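Local coordinates for proliferating cell nuclear antigen (Entamoeba histolytica, PDB 3P91), which probably acts as an auxiliary factor of DNA polymerase delta, raising its processivity during DNA replication, at residues 224-229 against 240-244; 206-210 against 231-235; 72-76 against 122-126; 19-23 against 220-224; 234-239 against 251-257. All coordinates share one frame; numbering follows the deposited sequence.

Contact 1 of 5, residues 224-229 against 240-244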
loop_
_atom_site.group_PDB
_atom_site.type_symbol
_atom_site.label_atom_id
_atom_site.label_comp_id
_atom_site.label_asym_id
_atom_site.label_seq_id
_atom_site.Cartn_x
_atom_site.Cartn_y
_atom_site.Cartn_z
ATOM N N LEU A 224 17.749 -5.996 11.889
ATOM C CA LEU A 224 18.862 -6.861 12.263
ATOM C C LEU A 224 18.894 -7.199 13.739
ATOM O O LEU A 224 19.507 -8.187 14.141
ATOM C CB LEU A 224 20.195 -6.229 11.868
ATOM C CG LEU A 224 20.658 -6.407 10.427
ATOM C CD1 LEU A 224 21.924 -5.617 10.220
ATOM C CD2 LEU A 224 20.887 -7.868 10.106
ATOM N N ALA A 225 18.243 -6.379 14.553
ATOM C CA ALA A 225 18.422 -6.486 15.989
ATOM C C ALA A 225 17.307 -5.782 16.717
ATOM O O ALA A 225 16.866 -4.725 16.288
ATOM C CB ALA A 225 19.746 -5.882 16.377
ATOM N N ASP A 226 16.863 -6.362 17.826
ATOM C CA ASP A 226 15.764 -5.785 18.605
ATOM C C ASP A 226 16.071 -4.374 19.095
ATOM O O ASP A 226 15.210 -3.487 19.057
ATOM C CB ASP A 226 15.413 -6.683 19.792
ATOM C CG ASP A 226 14.480 -7.818 19.410
ATOM O OD1 ASP A 226 13.466 -7.550 18.728
ATOM O OD2 ASP A 226 14.767 -8.975 19.787
ATOM N N ASN A 227 17.303 -4.182 19.549
ATOM C CA ASN A 227 17.770 -2.893 20.033
ATOM C C ASN A 227 18.870 -2.295 19.153
ATOM O O ASN A 227 19.556 -3.010 18.426
ATOM C CB ASN A 227 18.270 -3.029 21.471
ATOM C CG ASN A 227 17.146 -3.299 22.459
ATOM O OD1 ASN A 227 16.092 -2.671 22.404
ATOM N ND2 ASN A 227 17.369 -4.233 23.370
ATOM N N VAL A 228 19.028 -0.977 19.216
ATOM C CA VAL A 228 20.146 -0.309 18.559
ATOM C C VAL A 228 21.066 0.281 19.616
ATOM O O VAL A 228 20.595 0.794 20.628
ATOM C CB VAL A 228 19.677 0.812 17.612
ATOM C CG1 VAL A 228 18.863 1.841 18.362
ATOM C CG2 VAL A 228 20.875 1.461 16.924
ATOM N N LYS A 229 22.374 0.199 19.394
ATOM C CA LYS A 229 23.318 0.795 20.323
ATOM C C LYS A 229 24.067 1.977 19.720
ATOM O O LYS A 229 24.791 1.837 18.737
ATOM C CB LYS A 229 24.305 -0.239 20.859
ATOM C CG LYS A 229 24.976 0.209 22.144
ATOM C CD LYS A 229 25.989 -0.791 22.624
ATOM C CE LYS A 229 27.232 -0.739 21.772
ATOM N NZ LYS A 229 28.341 -1.513 22.391
ATOM N N MET A 240 26.634 3.570 15.545
ATOM C CA MET A 240 25.311 2.978 15.631
ATOM C C MET A 240 25.466 1.505 15.300
ATOM O O MET A 240 25.765 1.153 14.168
ATOM C CB MET A 240 24.349 3.663 14.660
ATOM C CG MET A 240 22.884 3.340 14.889
ATOM S SD MET A 240 21.814 4.141 13.672
ATOM C CE MET A 240 22.095 5.859 14.064
ATOM N N GLU A 241 25.284 0.651 16.300
ATOM C CA GLU A 241 25.525 -0.776 16.144
ATOM C C GLU A 241 24.261 -1.629 16.182
ATOM O O GLU A 241 23.440 -1.510 17.084
ATOM C CB GLU A 241 26.472 -1.266 17.232
ATOM C CG GLU A 241 26.496 -2.777 17.355
ATOM C CD GLU A 241 27.230 -3.247 18.590
ATOM O OE1 GLU A 241 26.741 -4.187 19.250
ATOM O OE2 GLU A 241 28.297 -2.680 18.899
ATOM N N PHE A 242 24.125 -2.504 15.196
ATOM C CA PHE A 242 23.067 -3.498 15.189
ATOM C C PHE A 242 23.669 -4.898 15.299
ATOM O O PHE A 242 24.088 -5.485 14.302
ATOM C CB PHE A 242 22.232 -3.375 13.918
ATOM C CG PHE A 242 21.547 -2.056 13.779
ATOM C CD1 PHE A 242 20.268 -1.870 14.275
ATOM C CD2 PHE A 242 22.187 -0.991 13.173
ATOM C CE1 PHE A 242 19.638 -0.646 14.164
ATOM C CE2 PHE A 242 21.557 0.233 13.054
ATOM C CZ PHE A 242 20.285 0.405 13.551
ATOM N N LYS A 243 23.714 -5.423 16.518
ATOM C CA LYS A 243 24.266 -6.749 16.759
ATOM C C LYS A 243 23.202 -7.844 16.741
ATOM O O LYS A 243 22.336 -7.897 17.613
ATOM C CB LYS A 243 25.030 -6.777 18.081
ATOM C CG LYS A 243 25.428 -8.174 18.521
ATOM C CD LYS A 243 26.457 -8.116 19.633
ATOM C CE LYS A 243 25.918 -7.401 20.854
ATOM N NZ LYS A 243 24.810 -8.169 21.487
ATOM N N GLY A 244 23.280 -8.715 15.738
ATOM C CA GLY A 244 22.376 -9.845 15.624
ATOM C C GLY A 244 22.941 -11.090 16.283
ATOM O O GLY A 244 23.867 -11.011 17.095
HETATM O O HOH W 1 22.642 -3.742 18.672
#
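Glu241 O takes two donors: Lys229 N at 3.1 Å along a nearly straight N-H...O line (171°), and a water whose oxygen lies 2.9 Å from Glu241 O. This is an antiparallel beta hairpin, strands 227-232 and 238-244, in which Lys229 and Glu241 form a hydrogen-bonded pair; Glu241 N returns a bond to Lys229 O at 2.8 Å. The same water also donates to Asn227 O and accepts from Lys243 N, bridging the strands where direct bonding stops. Above this pair the two side chains run side by side the same way, and Lys229 NZ reaches Glu241 OE2 in a long salt bridge of 3.7 Å. Val228 and Phe242 lie on the face turned to helix 145-158. With Val228 CG2 anti to the backbone N (CG1 at chi1 58°), this methyl sits over one face of the Phe242 ring, 4.0 Å from its centroid, and meets Met240 CG at 3.4 Å. Past the paired region, Ala225 CB rests 3.5 Å from Lys243 O.

Contact 2 of 5, residues 206-210 against 231-235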
loop_
_atom_site.group_PDB
_atom_site.type_symbol
_atom_site.label_atom_id
_atom_site.label_comp_id
_atom_site.label_asym_id
_atom_site.label_seq_id
_atom_site.Cartn_x
_atom_site.Cartn_y
_atom_site.Cartn_z
ATOM N N VAL A 206 26.983 14.542 27.214
ATOM C CA VAL A 206 27.469 14.730 25.863
ATOM C C VAL A 206 26.340 15.079 24.911
ATOM O O VAL A 206 25.240 14.537 25.011
ATOM C CB VAL A 206 28.224 13.470 25.391
ATOM C CG1 VAL A 206 27.404 12.228 25.671
ATOM C CG2 VAL A 206 28.593 13.575 23.930
ATOM N N THR A 207 26.615 16.009 24.003
ATOM C CA THR A 207 25.653 16.403 22.980
ATOM C C THR A 207 26.397 16.622 21.676
ATOM O O THR A 207 27.521 17.121 21.684
ATOM C CB THR A 207 24.938 17.723 23.339
ATOM O OG1 THR A 207 24.537 17.710 24.715
ATOM C CG2 THR A 207 23.713 17.928 22.451
ATOM N N ALA A 208 25.769 16.269 20.558
ATOM C CA ALA A 208 26.387 16.446 19.245
ATOM C C ALA A 208 25.340 16.437 18.143
ATOM O O ALA A 208 24.284 15.836 18.303
ATOM C CB ALA A 208 27.426 15.359 18.996
ATOM N N SER A 209 25.638 17.102 17.029
ATOM C CA SER A 209 24.742 17.129 15.872
ATOM C C SER A 209 25.273 16.273 14.732
ATOM O O SER A 209 26.486 16.141 14.557
ATOM C CB SER A 209 24.551 18.554 15.372
ATOM O OG SER A 209 23.986 19.363 16.379
ATOM N N PHE A 210 24.357 15.717 13.949
ATOM C CA PHE A 210 24.693 14.761 12.910
ATOM C C PHE A 210 23.834 14.990 11.683
ATOM O O PHE A 210 22.755 15.563 11.773
ATOM C CB PHE A 210 24.455 13.345 13.424
ATOM C CG PHE A 210 25.283 12.991 14.627
ATOM C CD1 PHE A 210 26.584 12.517 14.478
ATOM C CD2 PHE A 210 24.766 13.126 15.909
ATOM C CE1 PHE A 210 27.356 12.190 15.582
ATOM C CE2 PHE A 210 25.533 12.797 17.020
ATOM C CZ PHE A 210 26.834 12.328 16.853
ATOM N N SER A 231 26.886 4.691 20.419
ATOM C CA SER A 231 28.009 5.107 21.233
ATOM C C SER A 231 28.331 6.553 20.916
ATOM O O SER A 231 28.733 6.879 19.803
ATOM C CB SER A 231 29.207 4.218 20.965
ATOM O OG SER A 231 28.940 2.903 21.401
ATOM N N LEU A 232 28.166 7.410 21.916
ATOM C CA LEU A 232 28.126 8.854 21.721
ATOM C C LEU A 232 29.352 9.601 22.268
ATOM O O LEU A 232 29.734 9.423 23.421
ATOM C CB LEU A 232 26.849 9.394 22.370
ATOM C CG LEU A 232 26.388 10.827 22.105
ATOM C CD1 LEU A 232 26.366 11.100 20.616
ATOM C CD2 LEU A 232 25.011 11.036 22.711
ATOM N N SER A 233 29.956 10.438 21.425
ATOM C CA SER A 233 31.064 11.306 21.817
ATOM C C SER A 233 30.837 12.713 21.261
ATOM O O SER A 233 30.251 12.874 20.192
ATOM C CB SER A 233 32.385 10.769 21.278
ATOM O OG SER A 233 32.523 9.386 21.523
ATOM N N GLY A 234 31.321 13.726 21.976
ATOM C CA GLY A 234 31.114 15.109 21.579
ATOM C C GLY A 234 31.883 15.560 20.350
ATOM O O GLY A 234 31.412 16.418 19.600
ATOM N N GLN A 235 33.064 14.985 20.134
ATOM C CA GLN A 235 33.933 15.420 19.036
ATOM C C GLN A 235 34.270 14.328 18.024
ATOM O O GLN A 235 34.562 14.626 16.863
ATOM C CB GLN A 235 35.229 16.038 19.579
ATOM C CG GLN A 235 35.095 17.469 20.078
ATOM C CD GLN A 235 34.345 17.552 21.383
ATOM O OE1 GLN A 235 34.692 16.875 22.353
ATOM N NE2 GLN A 235 33.298 18.372 21.417
HETATM O O HOH W 2 29.607 18.635 21.177
#
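Val206 meets the end of strand 227-232 and the turn after it with both methyls. Its chi1 of 49° puts CG1 between the backbone N and carbonyl carbon; CG1 and CG2 each lie 4.0 Å from Leu232 CG. CG2, opposite the backbone N, presses in addition on the chain beyond, 3.4 Å from Gly234 N. Leu232 turns its CG away from its own N as well (chi1 -168°), and chi2 (50°) turns its two methyls so that CD2 goes to Val206 and CD1 to the edge of the Phe210 ring, near the ring plane, 4.0 Å from CZ. Between these residues Ala208 CB lies 3.9 Å from Ser233 O. The contact joins two sheets of the C-terminal domain, since strand 206-211 is an edge strand of the smaller, four-stranded sheet within this chain, whereas strand 227-232 belongs to the long nine-stranded one. A water donates to Thr207 O at 2.6 Å and to Gly234 O at 3.3 Å. Between these two segments the grip is therefore apolar side-chain packing plus one water, with no direct hydrogen bond; the backbone bond of strand 206-211 nearby runs from Ser209 to Lys256.

Contact 3 of 5, residues 72-76 against 122-126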
loop_
_atom_site.group_PDB
_atom_site.type_symbol
_atom_site.label_atom_id
_atom_site.label_comp_id
_atom_site.label_asym_id
_atom_site.label_seq_id
_atom_site.Cartn_x
_atom_site.Cartn_y
_atom_site.Cartn_z
ATOM N N THR A 72 37.247 -11.881 -2.440
ATOM C CA THR A 72 36.430 -10.684 -2.333
ATOM C C THR A 72 35.419 -10.648 -3.467
ATOM O O THR A 72 35.793 -10.663 -4.633
ATOM C CB THR A 72 37.281 -9.397 -2.331
ATOM O OG1 THR A 72 36.512 -8.318 -2.875
ATOM C CG2 THR A 72 38.520 -9.579 -3.167
ATOM N N LEU A 73 34.137 -10.617 -3.119
ATOM C CA LEU A 73 33.074 -10.587 -4.118
ATOM C C LEU A 73 32.521 -9.181 -4.313
ATOM O O LEU A 73 31.964 -8.595 -3.391
ATOM C CB LEU A 73 31.936 -11.524 -3.715
ATOM C CG LEU A 73 32.302 -12.928 -3.244
ATOM C CD1 LEU A 73 31.123 -13.535 -2.532
ATOM C CD2 LEU A 73 32.733 -13.807 -4.395
ATOM N N GLY A 74 32.679 -8.653 -5.522
ATOM C CA GLY A 74 32.153 -7.347 -5.869
ATOM C C GLY A 74 30.665 -7.410 -6.155
ATOM O O GLY A 74 30.242 -7.912 -7.190
ATOM N N ILE A 75 29.869 -6.875 -5.238
ATOM C CA ILE A 75 28.426 -7.073 -5.276
ATOM C C ILE A 75 27.585 -5.803 -5.424
ATOM O O ILE A 75 27.681 -4.888 -4.614
ATOM C CB ILE A 75 27.961 -7.835 -4.027
ATOM C CG1 ILE A 75 28.269 -9.325 -4.184
ATOM C CG2 ILE A 75 26.485 -7.620 -3.793
ATOM C CD1 ILE A 75 27.996 -10.127 -2.947
ATOM N N ASN A 76 26.762 -5.767 -6.471
ATOM C CA ASN A 76 25.746 -4.730 -6.635
ATOM C C ASN A 76 24.538 -5.087 -5.784
ATOM O O ASN A 76 23.812 -6.038 -6.092
ATOM C CB ASN A 76 25.334 -4.580 -8.103
ATOM C CG ASN A 76 24.261 -3.521 -8.308
ATOM O OD1 ASN A 76 23.251 -3.494 -7.604
ATOM N ND2 ASN A 76 24.481 -2.640 -9.274
ATOM N N LEU A 122 28.985 -10.937 -10.839
ATOM C CA LEU A 122 29.753 -10.111 -9.924
ATOM C C LEU A 122 30.272 -8.880 -10.642
ATOM O O LEU A 122 30.301 -8.820 -11.874
ATOM C CB LEU A 122 30.914 -10.896 -9.319
ATOM C CG LEU A 122 30.473 -12.103 -8.502
ATOM C CD1 LEU A 122 31.657 -12.875 -7.975
ATOM C CD2 LEU A 122 29.598 -11.636 -7.376
ATOM N N VAL A 123 30.690 -7.900 -9.855
ATOM C CA VAL A 123 31.158 -6.635 -10.379
ATOM C C VAL A 123 32.606 -6.382 -9.968
ATOM O O VAL A 123 33.133 -7.019 -9.048
ATOM C CB VAL A 123 30.275 -5.493 -9.856
ATOM C CG1 VAL A 123 30.544 -4.214 -10.632
ATOM C CG2 VAL A 123 28.808 -5.881 -9.963
ATOM N N ASP A 124 33.252 -5.461 -10.674
ATOM C CA ASP A 124 34.572 -4.998 -10.289
ATOM C C ASP A 124 34.442 -3.732 -9.467
ATOM O O ASP A 124 33.994 -2.698 -9.957
ATOM C CB ASP A 124 35.436 -4.732 -11.514
ATOM C CG ASP A 124 36.277 -5.920 -11.890
ATOM O OD1 ASP A 124 36.592 -6.720 -10.983
ATOM O OD2 ASP A 124 36.620 -6.055 -13.086
ATOM N N ILE A 125 34.831 -3.824 -8.205
ATOM C CA ILE A 125 34.768 -2.682 -7.322
ATOM C C ILE A 125 36.173 -2.263 -6.937
ATOM O O ILE A 125 36.879 -2.985 -6.236
ATOM C CB ILE A 125 33.928 -2.997 -6.089
ATOM C CG1 ILE A 125 32.524 -3.413 -6.535
ATOM C CG2 ILE A 125 33.871 -1.798 -5.176
ATOM C CD1 ILE A 125 31.565 -3.637 -5.407
ATOM N N GLU A 126 36.588 -1.104 -7.430
ATOM C CA GLU A 126 37.915 -0.588 -7.133
ATOM C C GLU A 126 37.792 0.394 -5.982
ATOM O O GLU A 126 37.419 1.550 -6.177
#
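Leu73 CD2 touches Leu122 CD1 at 3.9 Å, the two side chains meeting at a slant. At Gly74 the contact becomes polar: its carbonyl O accepts from Val123 N at 2.7 Å, with an angle of 161° at the hydrogen and the donor tilted 27° from the carbonyl plane. Having no side chain, Gly74 lets the loop come close, its CA being 3.3 Å from Val123 O in a CA-H...O contact. Strand 71-76 is an outermost strand of the nine-stranded sheet within this chain, paired on its inner side with strand 30-36. The partner segment, 122-126, is part of the interdomain connecting loop of the PCNA fold, which in related PCNAs borders the groove for partner-protein peptides. The end-to-end directions of the two segments lie 90° apart, and a single backbone bond joins them. At Ile75, CG1 lies 4.2 Å from Leu122 CD2, and the backbone N is 3.7 Å from Ile125 CD1, which an extended chi2 carries over the strand; the same methyl is 3.8 Å from Gly74 CA. Asn76 closes the strand, with CB 4.1 Å from Val123 CG2; its OD1 turns elsewhere, capping the following helix 77-84 through His79 N.

Contact 4 of 5, residues 19-23 against 220-224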
loop_
_atom_site.group_PDB
_atom_site.type_symbol
_atom_site.label_atom_id
_atom_site.label_comp_id
_atom_site.label_asym_id
_atom_site.label_seq_id
_atom_site.Cartn_x
_atom_site.Cartn_y
_atom_site.Cartn_z
ATOM N N ARG A 19 18.104 -9.480 5.484
ATOM C CA ARG A 19 18.096 -8.291 6.327
ATOM C C ARG A 19 19.405 -7.517 6.239
ATOM O O ARG A 19 19.414 -6.291 6.205
ATOM C CB ARG A 19 17.816 -8.691 7.766
ATOM C CG ARG A 19 16.442 -9.241 7.924
ATOM C CD ARG A 19 16.237 -9.887 9.264
ATOM N NE ARG A 19 14.828 -10.233 9.418
ATOM C CZ ARG A 19 14.339 -10.997 10.387
ATOM N NH1 ARG A 19 15.156 -11.510 11.300
ATOM N NH2 ARG A 19 13.034 -11.252 10.433
ATOM N N VAL A 20 20.512 -8.246 6.200
ATOM C CA VAL A 20 21.817 -7.637 6.013
ATOM C C VAL A 20 21.831 -6.797 4.742
ATOM O O VAL A 20 22.182 -5.617 4.767
ATOM C CB VAL A 20 22.902 -8.718 5.939
ATOM C CG1 VAL A 20 24.164 -8.190 5.271
ATOM C CG2 VAL A 20 23.189 -9.258 7.318
ATOM N N VAL A 21 21.424 -7.410 3.637
ATOM C CA VAL A 21 21.447 -6.759 2.331
ATOM C C VAL A 21 20.515 -5.537 2.193
ATOM O O VAL A 21 20.855 -4.569 1.511
ATOM C CB VAL A 21 21.202 -7.785 1.210
ATOM C CG1 VAL A 21 21.036 -7.100 -0.128
ATOM C CG2 VAL A 21 22.352 -8.758 1.169
ATOM N N GLU A 22 19.351 -5.572 2.831
ATOM C CA GLU A 22 18.488 -4.392 2.880
ATOM C C GLU A 22 19.155 -3.250 3.629
ATOM O O GLU A 22 19.296 -2.143 3.114
ATOM C CB GLU A 22 17.166 -4.723 3.562
ATOM C CG GLU A 22 16.247 -5.520 2.684
ATOM C CD GLU A 22 16.277 -5.011 1.265
ATOM O OE1 GLU A 22 16.693 -5.778 0.369
ATOM O OE2 GLU A 22 15.901 -3.837 1.047
ATOM N N SER A 23 19.555 -3.533 4.860
ATOM C CA SER A 23 20.221 -2.557 5.692
ATOM C C SER A 23 21.394 -1.955 4.945
ATOM O O SER A 23 21.587 -0.746 4.938
ATOM C CB SER A 23 20.700 -3.230 6.969
ATOM O OG SER A 23 19.631 -3.937 7.575
ATOM N N LYS A 220 17.361 2.407 9.508
ATOM C CA LYS A 220 16.564 1.415 8.798
ATOM C C LYS A 220 17.144 0.015 8.904
ATOM O O LYS A 220 16.598 -0.924 8.336
ATOM C CB LYS A 220 16.426 1.791 7.327
ATOM C CG LYS A 220 15.741 3.108 7.087
ATOM C CD LYS A 220 15.782 3.458 5.611
ATOM C CE LYS A 220 15.248 4.856 5.360
ATOM N NZ LYS A 220 15.385 5.234 3.927
ATOM N N SER A 221 18.251 -0.123 9.626
ATOM C CA SER A 221 18.875 -1.425 9.839
ATOM C C SER A 221 18.233 -2.160 11.013
ATOM O O SER A 221 18.666 -3.248 11.391
ATOM C CB SER A 221 20.376 -1.263 10.077
ATOM O OG SER A 221 21.003 -0.702 8.942
ATOM N N ALA A 222 17.194 -1.552 11.576
ATOM C CA ALA A 222 16.483 -2.081 12.740
ATOM C C ALA A 222 16.170 -3.580 12.679
ATOM O O ALA A 222 16.322 -4.281 13.671
ATOM C CB ALA A 222 15.202 -1.272 12.990
ATOM N N PRO A 223 15.725 -4.074 11.520
ATOM C CA PRO A 223 15.402 -5.501 11.390
ATOM C C PRO A 223 16.505 -6.455 11.869
ATOM O O PRO A 223 16.210 -7.590 12.234
ATOM C CB PRO A 223 15.188 -5.664 9.885
ATOM C CG PRO A 223 14.679 -4.342 9.449
ATOM C CD PRO A 223 15.431 -3.335 10.280
ATOM N N LEU A 224 17.749 -5.996 11.889
ATOM C CA LEU A 224 18.862 -6.861 12.263
ATOM C C LEU A 224 18.894 -7.199 13.739
ATOM O O LEU A 224 19.507 -8.187 14.141
ATOM C CB LEU A 224 20.195 -6.229 11.868
ATOM C CG LEU A 224 20.658 -6.407 10.427
ATOM C CD1 LEU A 224 21.924 -5.617 10.220
ATOM C CD2 LEU A 224 20.887 -7.868 10.106
HETATM O O HOH W 3 20.447 0.977 6.260
#
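Arg19 runs alongside Pro223 and Leu224 and can be followed atom by atom. CB lies 3.9 Å from Leu224 CD2. CG is 4.3 Å from Pro223 CB, and CD then passes Pro223 O at 3.8 Å. With the chain extended from CG to NE, the guanidinium stays beside that carbonyl obliquely, NE being 4.1 Å and NH1 4.2 Å from Pro223 O, too far for a hydrogen bond. Leu224 CD2 also packs on Val20 CG2 at a slant. The segments belong to different domains: 19-23 lies on helix 14-25 of the N-terminal one, and 220-224 is the loop, with a 3-10 turn, after helix 212-218 of the C-terminal one. In PCNA rings the helices of both domains, here 14-25 and 212-218, line the central channel through which DNA passes, and the exposed basic Arg19 is consistent with that surface. One turn further along the helix, Ser23 CB comes within 3.2 Å of Ser221 OG. The two hydroxyls do not bond each other. Ser23 OG, with chi1 -52°, turns back to Arg19 O at 2.7 Å, approaching from the face of the carbonyl plane opposite Ser23 N, which also donates to it. Ser221 OG bonds Phe218 O; a water linked to it donates to Ser23 O.

Contact 5 of 5, residues 234-239 against 251-257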
loop_
_atom_site.group_PDB
_atom_site.type_symbol
_atom_site.label_atom_id
_atom_site.label_comp_id
_atom_site.label_asym_id
_atom_site.label_seq_id
_atom_site.Cartn_x
_atom_site.Cartn_y
_atom_site.Cartn_z
ATOM N N GLY A 234 31.321 13.726 21.976
ATOM C CA GLY A 234 31.114 15.109 21.579
ATOM C C GLY A 234 31.883 15.560 20.350
ATOM O O GLY A 234 31.412 16.418 19.600
ATOM N N GLN A 235 33.064 14.985 20.134
ATOM C CA GLN A 235 33.933 15.420 19.036
ATOM C C GLN A 235 34.270 14.328 18.024
ATOM O O GLN A 235 34.562 14.626 16.863
ATOM C CB GLN A 235 35.229 16.038 19.579
ATOM C CG GLN A 235 35.095 17.469 20.078
ATOM C CD GLN A 235 34.345 17.552 21.383
ATOM O OE1 GLN A 235 34.692 16.875 22.353
ATOM N NE2 GLN A 235 33.298 18.372 21.417
ATOM N N ALA A 236 34.238 13.075 18.475
ATOM C CA ALA A 236 34.585 11.919 17.644
ATOM C C ALA A 236 33.334 11.207 17.110
ATOM O O ALA A 236 32.256 11.326 17.693
ATOM C CB ALA A 236 35.468 10.948 18.441
ATOM N N PRO A 237 33.474 10.456 16.001
ATOM C CA PRO A 237 32.308 9.830 15.363
ATOM C C PRO A 237 31.455 8.956 16.277
ATOM O O PRO A 237 31.960 8.198 17.106
ATOM C CB PRO A 237 32.914 8.994 14.218
ATOM C CG PRO A 237 34.377 9.050 14.392
ATOM C CD PRO A 237 34.686 10.286 15.192
ATOM N N LEU A 238 30.147 9.095 16.111
ATOM C CA LEU A 238 29.182 8.236 16.764
ATOM C C LEU A 238 29.243 6.835 16.168
ATOM O O LEU A 238 29.623 6.659 15.015
ATOM C CB LEU A 238 27.782 8.818 16.563
ATOM C CG LEU A 238 26.567 7.931 16.826
ATOM C CD1 LEU A 238 26.183 7.917 18.287
ATOM C CD2 LEU A 238 25.426 8.389 15.966
ATOM N N ILE A 239 28.867 5.839 16.963
ATOM C CA ILE A 239 28.672 4.489 16.458
ATOM C C ILE A 239 27.214 4.094 16.615
ATOM O O ILE A 239 26.622 4.262 17.680
ATOM C CB ILE A 239 29.500 3.454 17.232
ATOM C CG1 ILE A 239 30.890 3.987 17.530
ATOM C CG2 ILE A 239 29.598 2.148 16.456
ATOM C CD1 ILE A 239 31.662 3.076 18.417
ATOM N N PHE A 251 27.837 1.488 12.001
ATOM C CA PHE A 251 28.049 2.685 11.213
ATOM C C PHE A 251 28.834 3.683 12.031
ATOM O O PHE A 251 28.653 3.767 13.244
ATOM C CB PHE A 251 26.721 3.307 10.836
ATOM C CG PHE A 251 25.833 2.398 10.080
ATOM C CD1 PHE A 251 25.861 2.382 8.703
ATOM C CD2 PHE A 251 24.961 1.565 10.740
ATOM C CE1 PHE A 251 25.032 1.547 7.993
ATOM C CE2 PHE A 251 24.130 0.731 10.040
ATOM C CZ PHE A 251 24.167 0.719 8.660
ATOM N N TYR A 252 29.695 4.440 11.357
ATOM C CA TYR A 252 30.508 5.459 12.006
ATOM C C TYR A 252 30.248 6.796 11.362
ATOM O O TYR A 252 30.454 6.959 10.159
ATOM C CB TYR A 252 31.988 5.124 11.876
ATOM C CG TYR A 252 32.388 3.848 12.568
ATOM C CD1 TYR A 252 33.023 3.882 13.796
ATOM C CD2 TYR A 252 32.126 2.605 11.993
ATOM C CE1 TYR A 252 33.397 2.726 14.435
ATOM C CE2 TYR A 252 32.494 1.432 12.631
ATOM C CZ TYR A 252 33.134 1.505 13.855
ATOM O OH TYR A 252 33.519 0.361 14.517
ATOM N N LEU A 253 29.797 7.753 12.168
ATOM C CA LEU A 253 29.456 9.070 11.658
ATOM C C LEU A 253 30.009 10.194 12.531
ATOM O O LEU A 253 29.749 10.261 13.735
ATOM C CB LEU A 253 27.942 9.207 11.503
ATOM C CG LEU A 253 27.486 10.527 10.886
ATOM C CD1 LEU A 253 27.957 10.655 9.443
ATOM C CD2 LEU A 253 25.973 10.668 10.977
ATOM N N ALA A 254 30.770 11.083 11.909
ATOM C CA ALA A 254 31.367 12.199 12.619
ATOM C C ALA A 254 30.346 13.308 12.893
ATOM O O ALA A 254 29.505 13.615 12.050
ATOM C CB ALA A 254 32.545 12.739 11.829
ATOM N N PRO A 255 30.419 13.919 14.079
ATOM C CA PRO A 255 29.499 15.014 14.402
ATOM C C PRO A 255 29.695 16.233 13.490
ATOM O O PRO A 255 30.748 16.384 12.869
ATOM C CB PRO A 255 29.847 15.340 15.855
ATOM C CG PRO A 255 31.212 14.808 16.046
ATOM C CD PRO A 255 31.319 13.603 15.197
ATOM N N LYS A 256 28.671 17.075 13.389
ATOM C CA LYS A 256 28.744 18.262 12.555
ATOM C C LYS A 256 28.934 19.427 13.501
ATOM O O LYS A 256 28.604 19.310 14.680
ATOM C CB LYS A 256 27.465 18.427 11.738
ATOM N N PHE A 257 29.476 20.539 13.008
ATOM C CA PHE A 257 29.713 21.712 13.863
ATOM C C PHE A 257 29.370 23.060 13.218
ATOM O O PHE A 257 29.439 23.222 11.999
ATOM C CB PHE A 257 31.154 21.722 14.385
ATOM C CG PHE A 257 31.423 20.674 15.430
ATOM C CD1 PHE A 257 30.852 20.771 16.693
ATOM C CD2 PHE A 257 32.244 19.592 15.158
ATOM C CE1 PHE A 257 31.096 19.806 17.661
ATOM C CE2 PHE A 257 32.487 18.628 16.127
ATOM C CZ PHE A 257 31.911 18.735 17.374
#
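Leu238 N donates to Leu253 O at 2.7 Å, though bent, with 140° at the hydrogen; Leu253 N answers to Leu238 O at 3.1 Å and a straighter 165°. These bonds mark a hydrogen-bonded pair of the antiparallel beta hairpin formed by strands 238-244 and 247-253, the next pair being Ile239 with Tyr252, which is non-hydrogen-bonded. CA-H...O contacts flank these bonds: Ile239 CA lies 3.3 Å from Phe251 O, and Tyr252 CA approaches Leu238 O. Leu238 and Leu253 share the face covered by Phe210, with helix 212-218 over Leu253. On the other face Ile239 and Tyr252 run side by side; Ile239 CG2 lies over one face of the tyrosine ring, and CG1 is 4.2 Å from CE1. Toward the open end of the hairpin the chains leave regular pairing, and prolines take over. Pro237 CA sits 3.7 Å from Ala254 CA. The Pro255 ring touches successive carbonyls of the incoming loop, CG being 3.5 Å from Gln235 O and CD 3.5 Å from Ala236 O, in van der Waals contacts only, since the proline nitrogen carries no hydrogen to donate. At the last modelled residue, the edge of the Phe257 ring faces the backbone, with CZ 3.3 Å from Gly234 O.

How the contacts relate
Contacts 1 and 5 join three consecutive strands of the C-terminal domain, 227-232, 238-244 and 247-253, and contact 2 packs strand 206-211 of a second sheet on the end of the first of them. Contacts 2 and 5 are neighbours, with centres about 6 Å apart and Gly234 and Gln235 in common. Contact 1 shares strand 238-244 with contact 5, their centres about 18 Å apart. Contact 4 shares Leu224 with contact 1 (centres about 9 Å apart) and joins the two domains; its segments enclose contact 3 along the chain. Contact 3, on the opposite side of the chain's centre from contact 2, is about 34 Å from it between centres, yet both reach the nine-stranded sheet, which spans both domains, so the two domains share one sheet.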